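PDB 4RVU: probable quinone reductase Qor (NADPH:quinone reductase) (Zeta-crystallin homolog protein) from Mycobacterium tuberculosis, which probably reduces quinones with electrons taken from NADPH, the cofactor it binds in a cleft between its two domains. Local coordinates for residues D47-S52 / F245-G250; T227-S232 / G240-F245; G305-P308 / R314-Q317. All coordinates share one frame; numbering follows the deposited sequence.

Interaction 1: residues D47-S52 / F245-G250; sequences DTYFRS and FGAASG. With NDP (NADPH dihydro-nicotinamide-adenine-dinucleotide phosphate), chain E.
The phenol oxygen of Y49 is the polar atom on which this contact turns: the backbone N-H of A247 and the ribose hydroxyl O2D of NADPH both donate to it, and both bonds are weak. A247 N stands 3.4 Å from Y49 OH with an angle of 137° at the hydrogen, and NADPH O2D lies 3.3 Å from Y49 OH. In this enoyl-reductase-type fold the pair bridges the cofactor cleft, with Y49 projecting from helix 45-52 of the GroES-like part and 245-250 forming the loop after strand 240-244 of the Rossmann part. CG of Y49 is set anti to its carbonyl carbon (chi1 -55°), which sends the ring off the helix toward the loop and brings OH within 3.2 Å of A247 C. The methyl CB of A247 adds a looser contact with the same oxygen. The loop turns back at once in a type I beta turn from A247 to G250, and within it A248 O and S249 CA lie beside the adenine; S249 CA is 3.4 Å from NADPH N6A. R51 forms a salt bridge with E320 and a hydrogen bond with H316; in the loop, S249 OG is hydrogen-bonded to V224 O. G246 lies close to the ribose, its CA 3.6 Å from NADPH O3D, and A247 N also approaches NADPH O3D to 3.5 Å.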
loop_
_atom_site.group_PDB
_atom_site.type_symbol
_atom_site.label_atom_id
_atom_site.label_comp_id
_atom_site.label_asym_id
_atom_site.label_seq_id
_atom_site.Cartn_x
_atom_site.Cartn_y
_atom_site.Cartn_z
ATOM N N ASP A 47 0.390 14.541 20.020
ATOM C CA ASP A 47 0.589 14.889 21.426
ATOM C C ASP A 47 -0.595 14.381 22.254
ATOM O O ASP A 47 -0.426 13.967 23.408
ATOM C CB ASP A 47 0.719 16.415 21.634
ATOM C CG ASP A 47 1.854 17.047 20.823
ATOM O OD1 ASP A 47 2.767 16.324 20.370
ATOM O OD2 ASP A 47 1.841 18.297 20.669
ATOM N N THR A 48 -1.791 14.426 21.672
ATOM C CA THR A 48 -2.996 14.016 22.388
ATOM C C THR A 48 -3.033 12.501 22.606
ATOM O O THR A 48 -3.633 12.034 23.580
ATOM C CB THR A 48 -4.290 14.438 21.670
ATOM O OG1 THR A 48 -4.502 13.615 20.509
ATOM C CG2 THR A 48 -4.250 15.918 21.274
ATOM N N TYR A 49 -2.407 11.745 21.701
ATOM C CA TYR A 49 -2.401 10.280 21.801
ATOM C C TYR A 49 -1.451 9.859 22.923
ATOM O O TYR A 49 -1.722 8.904 23.653
ATOM C CB TYR A 49 -1.976 9.603 20.483
ATOM C CG TYR A 49 -2.760 9.960 19.228
ATOM C CD1 TYR A 49 -4.143 10.143 19.245
ATOM C CD2 TYR A 49 -2.104 10.089 18.010
ATOM C CE1 TYR A 49 -4.840 10.467 18.073
ATOM C CE2 TYR A 49 -2.782 10.410 16.846
ATOM C CZ TYR A 49 -4.148 10.603 16.879
ATOM O OH TYR A 49 -4.803 10.928 15.697
ATOM N N PHE A 50 -0.336 10.574 23.060
ATOM C CA PHE A 50 0.593 10.343 24.163
ATOM C C PHE A 50 0.021 10.786 25.499
ATOM O O PHE A 50 0.234 10.136 26.527
ATOM C CB PHE A 50 1.915 11.068 23.930
ATOM C CG PHE A 50 2.831 10.356 22.988
ATOM C CD1 PHE A 50 3.195 10.935 21.782
ATOM C CD2 PHE A 50 3.319 9.097 23.304
ATOM C CE1 PHE A 50 4.039 10.270 20.910
ATOM C CE2 PHE A 50 4.159 8.424 22.436
ATOM C CZ PHE A 50 4.523 9.015 21.240
ATOM N N ARG A 51 -0.686 11.910 25.485
ATOM C CA ARG A 51 -1.324 12.409 26.691
ATOM C C ARG A 51 -2.388 11.416 27.165
ATOM O O ARG A 51 -2.495 11.130 28.362
ATOM C CB ARG A 51 -1.955 13.769 26.421
ATOM C CG ARG A 51 -2.468 14.471 27.667
ATOM C CD ARG A 51 -3.964 14.621 27.596
ATOM N NE ARG A 51 -4.361 15.316 26.383
ATOM C CZ ARG A 51 -5.334 14.928 25.564
ATOM N NH1 ARG A 51 -6.051 13.841 25.819
ATOM N NH2 ARG A 51 -5.592 15.643 24.486
ATOM N N SER A 52 -3.159 10.877 26.222
ATOM C CA SER A 52 -4.265 9.986 26.565
ATOM C C SER A 52 -3.792 8.578 26.927
ATOM O O SER A 52 -4.532 7.813 27.545
ATOM C CB SER A 52 -5.303 9.926 25.438
ATOM O OG SER A 52 -4.834 9.176 24.328
ATOM N N PHE A 245 -2.725 8.487 7.258
ATOM C CA PHE A 245 -1.605 8.974 8.062
ATOM C C PHE A 245 -2.021 9.513 9.437
ATOM O O PHE A 245 -1.181 9.966 10.211
ATOM C CB PHE A 245 -0.793 10.021 7.284
ATOM C CG PHE A 245 -1.506 11.344 7.103
ATOM C CD1 PHE A 245 -2.433 11.516 6.085
ATOM C CD2 PHE A 245 -1.237 12.408 7.949
ATOM C CE1 PHE A 245 -3.093 12.734 5.917
ATOM C CE2 PHE A 245 -1.884 13.623 7.790
ATOM C CZ PHE A 245 -2.804 13.798 6.769
ATOM N N GLY A 246 -3.310 9.452 9.753
ATOM C CA GLY A 246 -3.775 9.983 11.025
ATOM C C GLY A 246 -5.074 9.333 11.451
ATOM O O GLY A 246 -5.675 8.572 10.690
ATOM N N ALA A 247 -5.510 9.645 12.669
ATOM C CA ALA A 247 -6.728 9.067 13.222
ATOM C C ALA A 247 -7.431 10.049 14.153
ATOM O O ALA A 247 -7.839 9.679 15.251
ATOM C CB ALA A 247 -6.394 7.790 13.976
ATOM N N ALA A 248 -7.561 11.298 13.721
ATOM C CA ALA A 248 -8.140 12.349 14.561
ATOM C C ALA A 248 -9.545 12.023 15.084
ATOM O O ALA A 248 -9.882 12.346 16.226
ATOM C CB ALA A 248 -8.148 13.672 13.811
ATOM N N SER A 249 -10.365 11.399 14.245
ATOM C CA SER A 249 -11.727 11.034 14.640
ATOM C C SER A 249 -11.779 9.710 15.395
ATOM O O SER A 249 -12.845 9.295 15.860
ATOM C CB SER A 249 -12.647 10.946 13.421
ATOM O OG SER A 249 -12.395 9.759 12.686
ATOM N N GLY A 250 -10.631 9.045 15.520
ATOM C CA GLY A 250 -10.596 7.727 16.133
ATOM C C GLY A 250 -9.951 6.713 15.211
ATOM O O GLY A 250 -9.821 6.954 14.011
HETATM P PA NDP E . -5.187 19.132 12.535
HETATM O O1A NDP E . -4.719 20.551 12.690
HETATM O O2A NDP E . -5.499 18.601 11.166
HETATM O O5B NDP E . -6.469 18.910 13.478
HETATM C C5B NDP E . -7.287 17.755 13.318
HETATM C C4B NDP E . -8.422 18.114 12.373
HETATM O O4B NDP E . -9.115 16.947 11.931
HETATM C C3B NDP E . -9.465 18.975 13.062
HETATM O O3B NDP E . -9.154 20.365 12.965
HETATM C C2B NDP E . -10.744 18.628 12.326
HETATM O O2B NDP E . -11.011 19.578 11.303
HETATM C C1B NDP E . -10.492 17.257 11.716
HETATM N N9A NDP E . -11.374 16.296 12.416
HETATM C C8A NDP E . -12.333 15.549 11.845
HETATM N N7A NDP E . -12.971 14.790 12.767
HETATM C C5A NDP E . -12.421 15.057 13.962
HETATM C C6A NDP E . -12.626 14.604 15.357
HETATM N N6A NDP E . -13.574 13.688 15.655
HETATM N N1A NDP E . -11.838 15.136 16.314
HETATM C C2A NDP E . -10.894 16.047 16.023
HETATM N N3A NDP E . -10.654 16.504 14.784
HETATM C C4A NDP E . -11.370 16.055 13.728
HETATM O O3 NDP E . -4.109 18.174 13.236
HETATM P PN NDP E . -2.600 18.063 12.702
HETATM O O1N NDP E . -2.445 18.952 11.497
HETATM O O2N NDP E . -1.686 18.211 13.889
HETATM O O5D NDP E . -2.526 16.537 12.209
HETATM C C5D NDP E . -3.401 16.063 11.188
HETATM C C4D NDP E . -3.526 14.550 11.281
HETATM O O4D NDP E . -2.343 13.935 10.776
HETATM C C3D NDP E . -3.662 14.098 12.720
HETATM O O3D NDP E . -4.580 13.007 12.757
HETATM C C2D NDP E . -2.284 13.607 13.104
HETATM O O2D NDP E . -2.383 12.548 14.059
HETATM C C1D NDP E . -1.731 13.118 11.776
HETATM N N1N NDP E . -0.278 13.231 11.645
HETATM C C2N NDP E . 0.404 12.162 11.230
HETATM C C3N NDP E . 1.780 12.186 11.061
HETATM C C7N NDP E . 2.481 10.944 10.598
HETATM O O7N NDP E . 3.681 10.983 10.386
HETATM N N7N NDP E . 1.769 9.833 10.423
HETATM C C4N NDP E . 2.574 13.442 11.333
HETATM C C5N NDP E . 1.713 14.535 11.767
HETATM C C6N NDP E . 0.337 14.391 11.899
HETATM P P2B NDP E . -12.456 19.645 10.600
HETATM O O1X NDP E . -13.159 18.409 11.086
HETATM O O2X NDP E . -13.054 20.927 11.102
HETATM O O3X NDP E . -12.153 19.659 9.130
#

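Interaction 2: residues T227-S232 / G240-F245; sequences TTFDAS and GTLALF. With NDP (NADPH dihydro-nicotinamide-adenine-dinucleotide phosphate), chain E.
F229 carries CG anti to its backbone N (chi1 -174°), and this swings its ring from the first turn of helix 229-234 onto strand 240-244, where the branches of L242 and L244 meet it. L244 has its own CG anti to the backbone N (chi1 174°), and its CD2 reaches the ring. The closest approach is F229 CE2 to L242 CD1 at 3.6 Å, and F229 CZ also lies near that methyl. Farther along the strand, F229 CD2 and L244 CD2 are 4.0 Å apart, the two side chains lying almost perpendicular. Both methyls come to the ring at a slant, from opposite sides of its plane; they belong to alternate strand residues that point to the same side of the sheet. One turn on, S232 adds its CB, 4.1 Å from L242 CD1, while its hydroxyl turns to H152 and D222. The contact is thus wholly apolar on the strand side, with the polar groups of the helix directed elsewhere. It is characteristic of the Rossmann fold, in which a helix packs over the parallel sheet by its hydrophobic side chains. Just past the strand, F245 lies against the ribose of NADPH. Strand 240-244 runs between strands 217-222 and 267-269: F229 and L242 both touch L268, L244 packs on P257 of the second subunit, and D230 of the helix forms a salt bridge with R259.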
loop_
_atom_site.group_PDB
_atom_site.type_symbol
_atom_site.label_atom_id
_atom_site.label_comp_id
_atom_site.label_asym_id
_atom_site.label_seq_id
_atom_site.Cartn_x
_atom_site.Cartn_y
_atom_site.Cartn_z
ATOM N N THR A 227 -13.991 8.094 10.822
ATOM C CA THR A 227 -15.193 8.637 10.171
ATOM C C THR A 227 -15.082 8.869 8.660
ATOM O O THR A 227 -16.076 9.172 7.992
ATOM C CB THR A 227 -15.655 9.949 10.843
ATOM O OG1 THR A 227 -14.630 10.939 10.704
ATOM C CG2 THR A 227 -15.928 9.720 12.312
ATOM N N THR A 228 -13.883 8.703 8.115
ATOM C CA THR A 228 -13.670 9.009 6.712
ATOM C C THR A 228 -13.097 7.840 5.911
ATOM O O THR A 228 -13.125 7.882 4.686
ATOM C CB THR A 228 -12.727 10.202 6.548
ATOM O OG1 THR A 228 -11.528 9.959 7.296
ATOM C CG2 THR A 228 -13.388 11.490 7.052
ATOM N N PHE A 229 -12.558 6.829 6.591
ATOM C CA PHE A 229 -11.833 5.755 5.900
ATOM C C PHE A 229 -12.648 5.072 4.795
ATOM O O PHE A 229 -12.171 4.931 3.659
ATOM C CB PHE A 229 -11.292 4.702 6.873
ATOM C CG PHE A 229 -10.434 3.670 6.202
ATOM C CD1 PHE A 229 -10.997 2.505 5.696
ATOM C CD2 PHE A 229 -9.071 3.882 6.035
ATOM C CE1 PHE A 229 -10.222 1.558 5.059
ATOM C CE2 PHE A 229 -8.280 2.931 5.392
ATOM C CZ PHE A 229 -8.867 1.764 4.905
ATOM N N ASP A 230 -13.862 4.624 5.120
ATOM C CA ASP A 230 -14.677 3.931 4.126
ATOM C C ASP A 230 -14.902 4.791 2.887
ATOM O O ASP A 230 -14.831 4.301 1.759
ATOM C CB ASP A 230 -16.016 3.489 4.728
ATOM C CG ASP A 230 -15.843 2.472 5.837
ATOM O OD1 ASP A 230 -14.701 2.016 6.052
ATOM O OD2 ASP A 230 -16.851 2.121 6.494
ATOM N N ALA A 231 -15.160 6.081 3.104
ATOM C CA ALA A 231 -15.341 7.021 2.011
ATOM C C ALA A 231 -14.055 7.237 1.212
ATOM O O ALA A 231 -14.089 7.313 -0.018
ATOM C CB ALA A 231 -15.876 8.342 2.534
ATOM N N SER A 232 -12.926 7.355 1.911
ATOM C CA SER A 232 -11.631 7.486 1.247
ATOM C C SER A 232 -11.380 6.297 0.331
ATOM O O SER A 232 -11.015 6.458 -0.839
ATOM C CB SER A 232 -10.505 7.555 2.277
ATOM O OG SER A 232 -10.597 8.735 3.055
ATOM N N GLY A 240 -5.010 3.283 -7.164
ATOM C CA GLY A 240 -4.700 4.505 -6.438
ATOM C C GLY A 240 -4.142 4.200 -5.060
ATOM O O GLY A 240 -4.131 3.053 -4.628
ATOM N N THR A 241 -3.675 5.228 -4.357
ATOM C CA THR A 241 -3.037 5.014 -3.054
ATOM C C THR A 241 -3.825 5.684 -1.942
ATOM O O THR A 241 -4.065 6.889 -1.992
ATOM C CB THR A 241 -1.602 5.573 -3.036
ATOM O OG1 THR A 241 -0.771 4.813 -3.925
ATOM C CG2 THR A 241 -1.016 5.516 -1.622
ATOM N N LEU A 242 -4.233 4.902 -0.949
ATOM C CA LEU A 242 -4.834 5.455 0.256
ATOM C C LEU A 242 -3.727 5.613 1.291
ATOM O O LEU A 242 -3.226 4.629 1.838
ATOM C CB LEU A 242 -5.927 4.528 0.797
ATOM C CG LEU A 242 -7.088 5.192 1.544
ATOM C CD1 LEU A 242 -8.129 4.174 1.979
ATOM C CD2 LEU A 242 -6.611 5.992 2.754
ATOM N N ALA A 243 -3.328 6.854 1.549
ATOM C CA ALA A 243 -2.362 7.113 2.607
ATOM C C ALA A 243 -3.133 7.505 3.853
ATOM O O ALA A 243 -3.569 8.659 3.999
ATOM C CB ALA A 243 -1.384 8.198 2.201
ATOM N N LEU A 244 -3.325 6.532 4.737
ATOM C CA LEU A 244 -3.958 6.775 6.036
ATOM C C LEU A 244 -2.865 7.185 7.012
ATOM O O LEU A 244 -2.139 6.331 7.529
ATOM C CB LEU A 244 -4.653 5.499 6.521
ATOM C CG LEU A 244 -5.249 5.517 7.933
ATOM C CD1 LEU A 244 -6.370 6.551 8.032
ATOM C CD2 LEU A 244 -5.761 4.141 8.299
ATOM N N PHE A 245 -2.725 8.487 7.258
ATOM C CA PHE A 245 -1.605 8.974 8.062
ATOM C C PHE A 245 -2.021 9.513 9.437
ATOM O O PHE A 245 -1.181 9.966 10.211
ATOM C CB PHE A 245 -0.793 10.021 7.284
ATOM C CG PHE A 245 -1.506 11.344 7.103
ATOM C CD1 PHE A 245 -2.433 11.516 6.085
ATOM C CD2 PHE A 245 -1.237 12.408 7.949
ATOM C CE1 PHE A 245 -3.093 12.734 5.917
ATOM C CE2 PHE A 245 -1.884 13.623 7.790
ATOM C CZ PHE A 245 -2.804 13.798 6.769
HETATM P PA NDP E . -5.187 19.132 12.535
HETATM O O1A NDP E . -4.719 20.551 12.690
HETATM O O2A NDP E . -5.499 18.601 11.166
HETATM O O5B NDP E . -6.469 18.910 13.478
HETATM C C5B NDP E . -7.287 17.755 13.318
HETATM C C4B NDP E . -8.422 18.114 12.373
HETATM O O4B NDP E . -9.115 16.947 11.931
HETATM C C3B NDP E . -9.465 18.975 13.062
HETATM O O3B NDP E . -9.154 20.365 12.965
HETATM C C2B NDP E . -10.744 18.628 12.326
HETATM O O2B NDP E . -11.011 19.578 11.303
HETATM C C1B NDP E . -10.492 17.257 11.716
HETATM N N9A NDP E . -11.374 16.296 12.416
HETATM C C8A NDP E . -12.333 15.549 11.845
HETATM N N7A NDP E . -12.971 14.790 12.767
HETATM C C5A NDP E . -12.421 15.057 13.962
HETATM C C6A NDP E . -12.626 14.604 15.357
HETATM N N6A NDP E . -13.574 13.688 15.655
HETATM N N1A NDP E . -11.838 15.136 16.314
HETATM C C2A NDP E . -10.894 16.047 16.023
HETATM N N3A NDP E . -10.654 16.504 14.784
HETATM C C4A NDP E . -11.370 16.055 13.728
HETATM O O3 NDP E . -4.109 18.174 13.236
HETATM P PN NDP E . -2.600 18.063 12.702
HETATM O O1N NDP E . -2.445 18.952 11.497
HETATM O O2N NDP E . -1.686 18.211 13.889
HETATM O O5D NDP E . -2.526 16.537 12.209
HETATM C C5D NDP E . -3.401 16.063 11.188
HETATM C C4D NDP E . -3.526 14.550 11.281
HETATM O O4D NDP E . -2.343 13.935 10.776
HETATM C C3D NDP E . -3.662 14.098 12.720
HETATM O O3D NDP E . -4.580 13.007 12.757
HETATM C C2D NDP E . -2.284 13.607 13.104
HETATM O O2D NDP E . -2.383 12.548 14.059
HETATM C C1D NDP E . -1.731 13.118 11.776
HETATM N N1N NDP E . -0.278 13.231 11.645
HETATM C C2N NDP E . 0.404 12.162 11.230
HETATM C C3N NDP E . 1.780 12.186 11.061
HETATM C C7N NDP E . 2.481 10.944 10.598
HETATM O O7N NDP E . 3.681 10.983 10.386
HETATM N N7N NDP E . 1.769 9.833 10.423
HETATM C C4N NDP E . 2.574 13.442 11.333
HETATM C C5N NDP E . 1.713 14.535 11.767
HETATM C C6N NDP E . 0.337 14.391 11.899
HETATM P P2B NDP E . -12.456 19.645 10.600
HETATM O O1X NDP E . -13.159 18.409 11.086
HETATM O O2X NDP E . -13.054 20.927 11.102
HETATM O O3X NDP E . -12.153 19.659 9.130
#

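Interaction 3: residues G305-P308 / R314-Q317; sequences GRYP and RAHQ
Y307 lays one face of its ring against A315: the methyl CB stands 3.8 Å from the ring centroid and only 7° off the normal, a CH-pi contact directly over the face. Its CG is anti to the carbonyl carbon (chi1 -58°), and chi2 of 79° turns the ring broadside to helix 312-320. A315 CA also lies over that face, 3.8 Å from Y307 CE2. R314 comes at the ring differently. Its chain starts extended, CG anti to the backbone N, then bends at chi3, which curls the guanidinium back over the strand. There Y307 CD2 sits beneath the middle of one guanidinium face, 3.6 Å from R314 CZ, while the two planes are tilted strongly to each other, so this is not a flat stack. The NH1 arm reaches past the ring to P308, 3.6 Å from P308 CD. The NH2 arm takes a water in the plane of the guanidinium; that water accepts from R314 NH2 at 2.9 Å and donates to R306 O at 2.9 Å, joining helix and strand indirectly. These residues belong to the beta-alpha-beta unit of strand 303-308, helix 312-320 and strand 327-331, where Y307 also packs on V328 and L330. The polar ends have further partners: Y307 OH bonds to D318 and R314 NH1 forms a salt bridge with D311. Buried aromatic and methyl surface lies next to the exposed guanidinium of R314; the two segments thus meet through CH-pi and guanidinium-to-ring packing and one water bridge, without a direct hydrogen bond between them.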
loop_
_atom_site.group_PDB
_atom_site.type_symbol
_atom_site.label_atom_id
_atom_site.label_comp_id
_atom_site.label_asym_id
_atom_site.label_seq_id
_atom_site.Cartn_x
_atom_site.Cartn_y
_atom_site.Cartn_z
ATOM N N GLY A 305 -3.080 29.631 15.549
ATOM C CA GLY A 305 -3.529 29.916 16.899
ATOM C C GLY A 305 -2.352 29.930 17.838
ATOM O O GLY A 305 -1.363 29.241 17.594
ATOM N N ARG A 306 -2.467 30.704 18.912
ATOM C CA ARG A 306 -1.391 30.857 19.886
ATOM C C ARG A 306 -1.943 30.716 21.295
ATOM O O ARG A 306 -3.020 31.234 21.598
ATOM C CB ARG A 306 -0.767 32.247 19.768
ATOM C CG ARG A 306 -0.155 32.563 18.436
ATOM C CD ARG A 306 0.313 34.007 18.406
ATOM N NE ARG A 306 1.013 34.330 17.169
ATOM C CZ ARG A 306 0.406 34.710 16.047
ATOM N NH1 ARG A 306 -0.921 34.806 16.007
ATOM N NH2 ARG A 306 1.120 34.991 14.961
ATOM N N TYR A 307 -1.197 30.028 22.148
ATOM C CA TYR A 307 -1.570 29.823 23.538
ATOM C C TYR A 307 -0.339 29.978 24.415
ATOM O O TYR A 307 0.777 29.620 24.010
ATOM C CB TYR A 307 -2.103 28.399 23.751
ATOM C CG TYR A 307 -3.298 28.010 22.920
ATOM C CD1 TYR A 307 -3.153 27.645 21.583
ATOM C CD2 TYR A 307 -4.573 27.964 23.482
ATOM C CE1 TYR A 307 -4.257 27.273 20.821
ATOM C CE2 TYR A 307 -5.677 27.594 22.727
ATOM C CZ TYR A 307 -5.509 27.247 21.401
ATOM O OH TYR A 307 -6.601 26.875 20.654
ATOM N N PRO A 308 -0.530 30.491 25.639
ATOM C CA PRO A 308 0.572 30.433 26.602
ATOM C C PRO A 308 0.930 28.968 26.867
ATOM O O PRO A 308 0.038 28.100 26.802
ATOM C CB PRO A 308 -0.027 31.079 27.861
ATOM C CG PRO A 308 -1.219 31.901 27.365
ATOM C CD PRO A 308 -1.749 31.099 26.203
ATOM N N ARG A 314 -5.742 23.973 27.299
ATOM C CA ARG A 314 -6.731 24.678 26.497
ATOM C C ARG A 314 -6.528 24.356 25.016
ATOM O O ARG A 314 -7.488 24.145 24.273
ATOM C CB ARG A 314 -6.615 26.194 26.784
ATOM C CG ARG A 314 -7.550 27.129 26.025
ATOM C CD ARG A 314 -7.409 28.588 26.579
ATOM N NE ARG A 314 -7.041 29.580 25.559
ATOM C CZ ARG A 314 -5.995 30.402 25.644
ATOM N NH1 ARG A 314 -5.203 30.376 26.705
ATOM N NH2 ARG A 314 -5.738 31.263 24.663
ATOM N N ALA A 315 -5.269 24.294 24.594
ATOM C CA ALA A 315 -4.951 23.945 23.215
ATOM C C ALA A 315 -5.410 22.531 22.893
ATOM O O ALA A 315 -5.973 22.284 21.827
ATOM C CB ALA A 315 -3.462 24.086 22.957
ATOM N N HIS A 316 -5.155 21.595 23.796
ATOM C CA HIS A 316 -5.577 20.216 23.546
ATOM C C HIS A 316 -7.100 20.106 23.472
ATOM O O HIS A 316 -7.633 19.374 22.638
ATOM C CB HIS A 316 -5.001 19.256 24.581
ATOM C CG HIS A 316 -3.595 18.831 24.290
ATOM N ND1 HIS A 316 -3.153 17.540 24.485
ATOM C CD2 HIS A 316 -2.532 19.529 23.827
ATOM C CE1 HIS A 316 -1.874 17.463 24.160
ATOM N NE2 HIS A 316 -1.472 18.656 23.762
ATOM N N GLN A 317 -7.804 20.840 24.330
ATOM C CA GLN A 317 -9.262 20.914 24.237
ATOM C C GLN A 317 -9.742 21.414 22.880
ATOM O O GLN A 317 -10.588 20.780 22.248
ATOM C CB GLN A 317 -9.838 21.816 25.334
ATOM C CG GLN A 317 -9.710 21.239 26.728
ATOM C CD GLN A 317 -10.296 22.157 27.791
ATOM O OE1 GLN A 317 -10.233 23.382 27.673
ATOM N NE2 GLN A 317 -10.865 21.566 28.836
HETATM O O HOH W 1 -3.568 33.009 23.775
#

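Overall arrangement
From the N terminus, helix 45-52 comes first and meets its partner, the 245-250 loop, across 192 intervening residues, so interaction 1 closes a loop that takes in much of the GroES-like part and five of the six strands of the parallel sheet. Interaction 2 falls within that loop and closes a short connection from helix 229-234 to strand 240-244; the two share F245, both touch NADPH, and S249 OG bonds to T227 N. Interaction 3 follows in series, closing a short link between strand 303-308 and helix 312-320. H316 meets helix 45-52 through R51, T48 and D47, tying helix 312-320 to interaction 1. Interactions 2 and 3 do not touch.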